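Local coordinates for protein pterin-4-alpha-carbinolamine dehydratase MoaB2 (Mycobacterium marinum, PDB 3RFQ) that probably takes part in molybdenum cofactor biosynthesis, as a member of the MogA/MoaB family with a probable molybdopterin-binding domain, at residues 33-38 against 63-68; 40-45 against 68-73. One frame throughout, in Å; residues are numbered along the deposited sequence.

Contact 1 of 2, residues 33-38 against 63-68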
ATOM      1  N   ALA C  33     -29.131  -7.960   0.179  1.00 18.57           N
ATOM      2  CA  ALA C  33     -28.593  -6.812  -0.559  1.00 18.10           C
ATOM      3  C   ALA C  33     -29.493  -6.284  -1.675  1.00 17.98           C
ATOM      4  O   ALA C  33     -30.371  -7.001  -2.190  1.00 18.64           O
ATOM      5  CB  ALA C  33     -27.181  -7.104  -1.078  1.00 16.11           C
ATOM      6  N   LEU C  34     -29.251  -5.033  -2.053  1.00 18.72           N
ATOM      7  CA  LEU C  34     -29.886  -4.425  -3.224  1.00 19.56           C
ATOM      8  C   LEU C  34     -28.805  -3.739  -4.046  1.00 18.65           C
ATOM      9  O   LEU C  34     -27.890  -3.134  -3.485  1.00 19.14           O
ATOM     10  CB  LEU C  34     -30.922  -3.373  -2.796  1.00 20.66           C
ATOM     11  CG  LEU C  34     -31.685  -2.674  -3.937  1.00 23.91           C
ATOM     12  CD1 LEU C  34     -32.818  -3.565  -4.441  1.00 25.16           C
ATOM     13  CD2 LEU C  34     -32.258  -1.307  -3.503  1.00 25.80           C
ATOM     14  N   VAL C  35     -28.919  -3.847  -5.364  1.00 18.15           N
ATOM     15  CA  VAL C  35     -28.035  -3.143  -6.292  1.00 17.53           C
ATOM     16  C   VAL C  35     -28.776  -1.946  -6.893  1.00 18.38           C
ATOM     17  O   VAL C  35     -29.911  -2.072  -7.317  1.00 19.33           O
ATOM     18  CB  VAL C  35     -27.618  -4.053  -7.464  1.00 17.89           C
ATOM     19  CG1 VAL C  35     -26.621  -3.333  -8.383  1.00 17.12           C
ATOM     20  CG2 VAL C  35     -27.047  -5.408  -6.935  1.00 16.74           C
ATOM     21  N   VAL C  36     -28.140  -0.782  -6.888  1.00 18.04           N
ATOM     22  CA  VAL C  36     -28.695   0.415  -7.520  1.00 18.42           C
ATOM     23  C   VAL C  36     -27.771   0.811  -8.661  1.00 18.78           C
ATOM     24  O   VAL C  36     -26.643   1.208  -8.412  1.00 19.32           O
ATOM     25  CB  VAL C  36     -28.841   1.590  -6.519  1.00 19.07           C
ATOM     26  CG1 VAL C  36     -29.354   2.867  -7.233  1.00 18.42           C
ATOM     27  CG2 VAL C  36     -29.766   1.197  -5.408  1.00 17.90           C
ATOM     28  N   VAL C  37     -28.247   0.683  -9.898  1.00 19.38           N
ATOM     29  CA  VAL C  37     -27.494   1.111 -11.069  1.00 20.31           C
ATOM     30  C   VAL C  37     -27.854   2.546 -11.448  1.00 22.28           C
ATOM     31  O   VAL C  37     -28.988   2.832 -11.825  1.00 24.00           O
ATOM     32  CB  VAL C  37     -27.683   0.143 -12.270  1.00 21.09           C
ATOM     33  CG1 VAL C  37     -26.980   0.677 -13.534  1.00 21.92           C
ATOM     34  CG2 VAL C  37     -27.162  -1.257 -11.897  1.00 18.44           C
ATOM     35  N   VAL C  38     -26.881   3.447 -11.314  1.00 23.06           N
ATOM     36  CA  VAL C  38     -27.047   4.837 -11.668  1.00 24.90           C
ATOM     37  C   VAL C  38     -26.509   5.002 -13.054  1.00 27.99           C
ATOM     38  O   VAL C  38     -25.299   5.058 -13.261  1.00 28.14           O
ATOM     39  CB  VAL C  38     -26.268   5.774 -10.736  1.00 25.07           C
ATOM     40  CG1 VAL C  38     -26.595   7.237 -11.070  1.00 26.73           C
ATOM     41  CG2 VAL C  38     -26.580   5.474  -9.295  1.00 22.23           C
ATOM     42  N   PHE C  63     -24.555 -12.829   0.188  1.00 19.54           N
ATOM     43  CA  PHE C  63     -25.727 -11.976   0.274  1.00 20.26           C
ATOM     44  C   PHE C  63     -26.885 -12.527  -0.553  1.00 21.16           C
ATOM     45  O   PHE C  63     -26.674 -13.016  -1.670  1.00 21.87           O
ATOM     46  CB  PHE C  63     -25.398 -10.545  -0.166  1.00 19.29           C
ATOM     47  CG  PHE C  63     -24.531  -9.814   0.809  1.00 19.24           C
ATOM     48  CD1 PHE C  63     -25.096  -9.083   1.849  1.00 20.24           C
ATOM     49  CD2 PHE C  63     -23.150  -9.912   0.732  1.00 17.29           C
ATOM     50  CE1 PHE C  63     -24.272  -8.453   2.787  1.00 19.38           C
ATOM     51  CE2 PHE C  63     -22.341  -9.292   1.662  1.00 17.45           C
ATOM     52  CZ  PHE C  63     -22.902  -8.547   2.674  1.00 18.51           C
ATOM     53  N   VAL C  64     -28.096 -12.454  -0.014  1.00 20.65           N
ATOM     54  CA  VAL C  64     -29.281 -12.734  -0.809  1.00 22.20           C
ATOM     55  C   VAL C  64     -29.694 -11.418  -1.473  1.00 21.23           C
ATOM     56  O   VAL C  64     -29.942 -10.431  -0.774  1.00 21.26           O
ATOM     57  CB  VAL C  64     -30.440 -13.271   0.073  1.00 23.69           C
ATOM     58  CG1 VAL C  64     -31.731 -13.371  -0.720  1.00 26.18           C
ATOM     59  CG2 VAL C  64     -30.108 -14.651   0.555  1.00 27.05           C
ATOM     60  N   VAL C  65     -29.748 -11.400  -2.803  1.00 20.53           N
ATOM     61  CA  VAL C  65     -29.983 -10.167  -3.574  1.00 19.64           C
ATOM     62  C   VAL C  65     -31.482  -9.913  -3.898  1.00 21.70           C
ATOM     63  O   VAL C  65     -32.082 -10.636  -4.677  1.00 21.92           O
ATOM     64  CB  VAL C  65     -29.114 -10.155  -4.857  1.00 19.09           C
ATOM     65  CG1 VAL C  65     -29.345  -8.872  -5.681  1.00 17.59           C
ATOM     66  CG2 VAL C  65     -27.652 -10.291  -4.500  1.00 16.00           C
ATOM     67  N   ASP C  66     -32.067  -8.878  -3.282  1.00 23.04           N
ATOM     68  CA  ASP C  66     -33.463  -8.500  -3.499  1.00 25.69           C
ATOM     69  C   ASP C  66     -33.737  -8.275  -4.981  1.00 26.38           C
ATOM     70  O   ASP C  66     -34.788  -8.685  -5.492  1.00 27.48           O
ATOM     71  CB  ASP C  66     -33.800  -7.181  -2.782  1.00 26.70           C
ATOM     72  CG  ASP C  66     -34.102  -7.348  -1.297  1.00 29.63           C
ATOM     73  OD1 ASP C  66     -33.998  -8.463  -0.762  1.00 32.64           O
ATOM     74  OD2 ASP C  66     -34.463  -6.333  -0.657  1.00 34.86           O
ATOM     75  N   GLY C  67     -32.798  -7.608  -5.649  1.00 24.85           N
ATOM     76  CA  GLY C  67     -32.947  -7.234  -7.041  1.00 25.60           C
ATOM     77  C   GLY C  67     -32.023  -6.096  -7.423  1.00 24.66           C
ATOM     78  O   GLY C  67     -31.123  -5.742  -6.676  1.00 23.38           O
ATOM     79  N   VAL C  68     -32.244  -5.548  -8.613  1.00 25.31           N
ATOM     80  CA  VAL C  68     -31.485  -4.431  -9.143  1.00 24.09           C
ATOM     81  C   VAL C  68     -32.501  -3.346  -9.448  1.00 25.63           C
ATOM     82  O   VAL C  68     -33.563  -3.643 -10.002  1.00 25.86           O
ATOM     83  CB  VAL C  68     -30.801  -4.806 -10.492  1.00 24.66           C
ATOM     84  CG1 VAL C  68     -30.047  -3.611 -11.081  1.00 23.16           C
ATOM     85  CG2 VAL C  68     -29.882  -6.016 -10.349  1.00 21.95           C
TER
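With CG1 of Val37 anti to the backbone N (chi1 175°), the CG2 branch lies beside that nitrogen and meets CG1 of Val68 at 3.8 Å. On Val68 it is likewise CG1 that stands anti to N (chi1 178°), while its CG2 branch, beside N, packs against CB of Val35. The two strands are parallel neighbours in the mixed sheet of the MogA/MoaB-type domain, and the connection between them runs through helix 51-60, a beta-alpha-beta crossover. Leu58 of that helix packs on Ala33 and Val65, and Thr55 on Val68, covering the face that carries these residues.

The pairing is interrupted by a beta bulge. Ala33 pairs with Val65 and Val35 with Val68, which leaves both Asp66 and Gly67 opposite the single Leu34. Val64 O receives Ala33 N at 2.8 Å, and Asp66 N reaches Ala33 O at an equal 2.8 Å. Beyond the bulge the bond from Val35 N to Gly67 O is longer, 3.2 Å, but almost straight. On the opposite face, the CD1 methyl of Leu34 rests against Gly67 O at 3.6 Å and comes within 4.1 Å of Asp66 CB. The Asp66 carboxylate itself turns to a salt bridge with Arg32. Next to the Ala33-Val65 pair, Ala33 CB meets Phe63 CB at 4.0 Å, and the Phe63 side chain also packs on Leu92 and on Ala174 and Ile178 of helix 160-180. The regained register is marked by a CA-H...O contact, in which Val68 CA approaches Val35 O to 3.4 Å.

Contact 2 of 2, residues 40-45 against 68-73; sequences DRTAHG and VVAVEA
Asp40 OD1 lies against the backbone and CB of Glu72 where the short helix 40-43 packs against the end of strand 63-71, at the surface of the MogA/MoaB-type domain. The first torsion of Asp40 (chi1 -77°) sets CG beside the backbone N; from the carboxylate, OD1 meets the main chain that follows the strand. There Ala73 N donates to it at 2.8 Å in a fairly straight bond that arrives from above the carboxylate plane, 35° out of it. The same oxygen grazes Glu72 CA at 3.4 Å and forms a salt bridge with Arg104.

Glu72 sends its extended chain past the helix: CG passes Ala43 CB at 3.8 Å, and the carboxylate carbon CD lies 3.9 Å from His44 CE1. Ring and carboxylate cross obliquely, their planes 49° apart. His44 ND1 donates to Asp40 O at 2.7 Å, which ties the ring, poorly ordered as it is, to the helix; the backbone His44 N reaches the same oxygen from the opposite face of its plane. Ala43 CB projects onto the peptide joining Val71 to Glu72, 3.5 Å from Glu72 N. Farther back along the strand, the CG2 methyl of Thr42 meets Ala70 CB at 4.1 Å, while its hydroxyl bonds to Asp39. The helix closes in a Schellman motif with Gly45 at positive phi.

Two acidic side chains are thus neighbours, Asp40 OD1 and Glu72 OE2 being 4.4 Å apart; any repulsion between them would be eased at Asp40 by the Ala73 N-H and the Arg104 guanidinium.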
ATOM      1  N   ASP C  40     -28.098   6.740 -16.986  1.00 43.29           N
ATOM      2  CA  ASP C  40     -29.211   7.313 -17.724  1.00 47.39           C
ATOM      3  C   ASP C  40     -29.759   6.377 -18.787  1.00 49.87           C
ATOM      4  O   ASP C  40     -30.984   6.205 -18.894  1.00 51.58           O
ATOM      5  CB  ASP C  40     -28.820   8.650 -18.352  1.00 50.17           C
ATOM      6  CG  ASP C  40     -28.785   9.784 -17.345  1.00 50.41           C
ATOM      7  OD1 ASP C  40     -29.476   9.697 -16.297  1.00 46.65           O
ATOM      8  OD2 ASP C  40     -28.067  10.777 -17.626  1.00 53.79           O
ATOM      9  N   ARG C  41     -28.869   5.777 -19.577  1.00 51.50           N
ATOM     10  CA  ARG C  41     -29.313   4.960 -20.722  1.00 55.27           C
ATOM     11  C   ARG C  41     -29.967   3.657 -20.225  1.00 53.95           C
ATOM     12  O   ARG C  41     -30.940   3.182 -20.818  1.00 55.90           O
ATOM     13  CB  ARG C  41     -28.172   4.711 -21.727  1.00 57.12           C
ATOM     14  N   THR C  42     -29.456   3.126 -19.107  1.00 50.49           N
ATOM     15  CA  THR C  42     -30.036   1.956 -18.442  1.00 49.31           C
ATOM     16  C   THR C  42     -31.413   2.281 -17.837  1.00 50.17           C
ATOM     17  O   THR C  42     -32.356   1.487 -17.960  1.00 51.08           O
ATOM     18  CB  THR C  42     -29.085   1.378 -17.357  1.00 45.67           C
ATOM     19  OG1 THR C  42     -27.783   1.160 -17.920  1.00 45.14           O
ATOM     20  CG2 THR C  42     -29.630   0.061 -16.797  1.00 43.97           C
ATOM     21  N   ALA C  43     -31.530   3.451 -17.204  1.00 50.43           N
ATOM     22  CA  ALA C  43     -32.824   3.924 -16.698  1.00 52.59           C
ATOM     23  C   ALA C  43     -33.886   4.028 -17.811  1.00 57.54           C
ATOM     24  O   ALA C  43     -35.079   3.872 -17.539  1.00 58.88           O
ATOM     25  CB  ALA C  43     -32.679   5.245 -15.972  1.00 51.71           C
ATOM     26  N   HIS C  44     -33.441   4.283 -19.047  1.00 60.76           N
ATOM     27  CA  HIS C  44     -34.330   4.349 -20.212  1.00 66.36           C
ATOM     28  C   HIS C  44     -34.390   3.047 -21.042  1.00 67.88           C
ATOM     29  O   HIS C  44     -34.760   3.070 -22.222  1.00 72.27           O
ATOM     30  CB  HIS C  44     -33.970   5.550 -21.100  1.00 69.67           C
ATOM     31  CG  HIS C  44     -34.190   6.874 -20.437  1.00 71.68           C
ATOM     32  ND1 HIS C  44     -33.191   7.543 -19.761  1.00 71.34           N
ATOM     33  CD2 HIS C  44     -35.294   7.653 -20.341  1.00 76.69           C
ATOM     34  CE1 HIS C  44     -33.668   8.680 -19.281  1.00 73.05           C
ATOM     35  NE2 HIS C  44     -34.943   8.770 -19.618  1.00 76.83           N
ATOM     36  N   GLY C  45     -34.023   1.920 -20.430  1.00 64.61           N
ATOM     37  CA  GLY C  45     -34.241   0.610 -21.051  1.00 66.02           C
ATOM     38  C   GLY C  45     -33.123  -0.053 -21.849  1.00 66.17           C
ATOM     39  O   GLY C  45     -33.320  -1.162 -22.358  1.00 67.97           O
ATOM     40  N   VAL C  68     -32.244  -5.548  -8.613  1.00 25.31           N
ATOM     41  CA  VAL C  68     -31.485  -4.431  -9.143  1.00 24.09           C
ATOM     42  C   VAL C  68     -32.501  -3.346  -9.448  1.00 25.63           C
ATOM     43  O   VAL C  68     -33.563  -3.643 -10.002  1.00 25.86           O
ATOM     44  CB  VAL C  68     -30.801  -4.806 -10.492  1.00 24.66           C
ATOM     45  CG1 VAL C  68     -30.047  -3.611 -11.081  1.00 23.16           C
ATOM     46  CG2 VAL C  68     -29.882  -6.016 -10.349  1.00 21.95           C
ATOM     47  N   VAL C  69     -32.163  -2.095  -9.107  1.00 25.31           N
ATOM     48  CA  VAL C  69     -33.013  -0.935  -9.413  1.00 26.47           C
ATOM     49  C   VAL C  69     -32.219   0.047 -10.267  1.00 26.41           C
ATOM     50  O   VAL C  69     -31.116   0.464  -9.880  1.00 25.45           O
ATOM     51  CB  VAL C  69     -33.506  -0.240  -8.108  1.00 26.65           C
ATOM     52  CG1 VAL C  69     -34.165   1.102  -8.414  1.00 28.20           C
ATOM     53  CG2 VAL C  69     -34.458  -1.163  -7.333  1.00 26.95           C
ATOM     54  N   ALA C  70     -32.769   0.404 -11.427  1.00 27.90           N
ATOM     55  CA  ALA C  70     -32.087   1.320 -12.352  1.00 27.92           C
ATOM     56  C   ALA C  70     -32.648   2.716 -12.135  1.00 28.54           C
ATOM     57  O   ALA C  70     -33.862   2.893 -12.080  1.00 29.51           O
ATOM     58  CB  ALA C  70     -32.273   0.873 -13.832  1.00 29.09           C
ATOM     59  N   VAL C  71     -31.769   3.697 -11.969  1.00 27.69           N
ATOM     60  CA  VAL C  71     -32.200   5.084 -11.870  1.00 28.54           C
ATOM     61  C   VAL C  71     -31.338   5.980 -12.736  1.00 28.75           C
ATOM     62  O   VAL C  71     -30.194   5.639 -13.051  1.00 27.45           O
ATOM     63  CB  VAL C  71     -32.179   5.625 -10.423  1.00 27.76           C
ATOM     64  CG1 VAL C  71     -33.301   5.044  -9.616  1.00 27.38           C
ATOM     65  CG2 VAL C  71     -30.814   5.368  -9.754  1.00 26.03           C
ATOM     66  N   GLU C  72     -31.911   7.129 -13.096  1.00 30.47           N
ATOM     67  CA  GLU C  72     -31.214   8.182 -13.808  1.00 31.53           C
ATOM     68  C   GLU C  72     -30.184   8.827 -12.886  1.00 29.98           C
ATOM     69  O   GLU C  72     -30.292   8.729 -11.654  1.00 28.61           O
ATOM     70  CB  GLU C  72     -32.186   9.276 -14.246  1.00 34.05           C
ATOM     71  CG  GLU C  72     -33.159   8.909 -15.318  1.00 38.14           C
ATOM     72  CD  GLU C  72     -34.088  10.055 -15.648  1.00 44.16           C
ATOM     73  OE1 GLU C  72     -35.300   9.853 -15.531  1.00 47.23           O
ATOM     74  OE2 GLU C  72     -33.618  11.166 -16.010  1.00 47.31           O
ATOM     75  N   ALA C  73     -29.204   9.499 -13.492  1.00 29.89           N
ATOM     76  CA  ALA C  73     -28.202  10.266 -12.751  1.00 28.91           C
ATOM     77  C   ALA C  73     -28.863  11.552 -12.278  1.00 30.41           C
ATOM     78  O   ALA C  73     -28.579  12.656 -12.757  1.00 32.32           O
ATOM     79  CB  ALA C  73     -27.006  10.549 -13.627  1.00 28.48           C
TER

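In the fold
The two contacts lie one after the other along strand 63-71, their centres about 13 Å apart. Strand 31-38 of contact 1 is followed, after one residue, by helix 40-43 of contact 2, and strand 63-71 serves both, with Val68 common to them; along the chain the four segments therefore alternate. Between the contacts the parallel pairing continues through Val69, whose N and O bond to Val35 O and Val37 N. Strand 63-71 is outermost in this chain's sheet, so contact 1 attaches an edge strand to its neighbour, while contact 2 packs the short helix on the end of that edge strand and the turn after it, at the surface. No other chain of the six-chain assembly touches either contact.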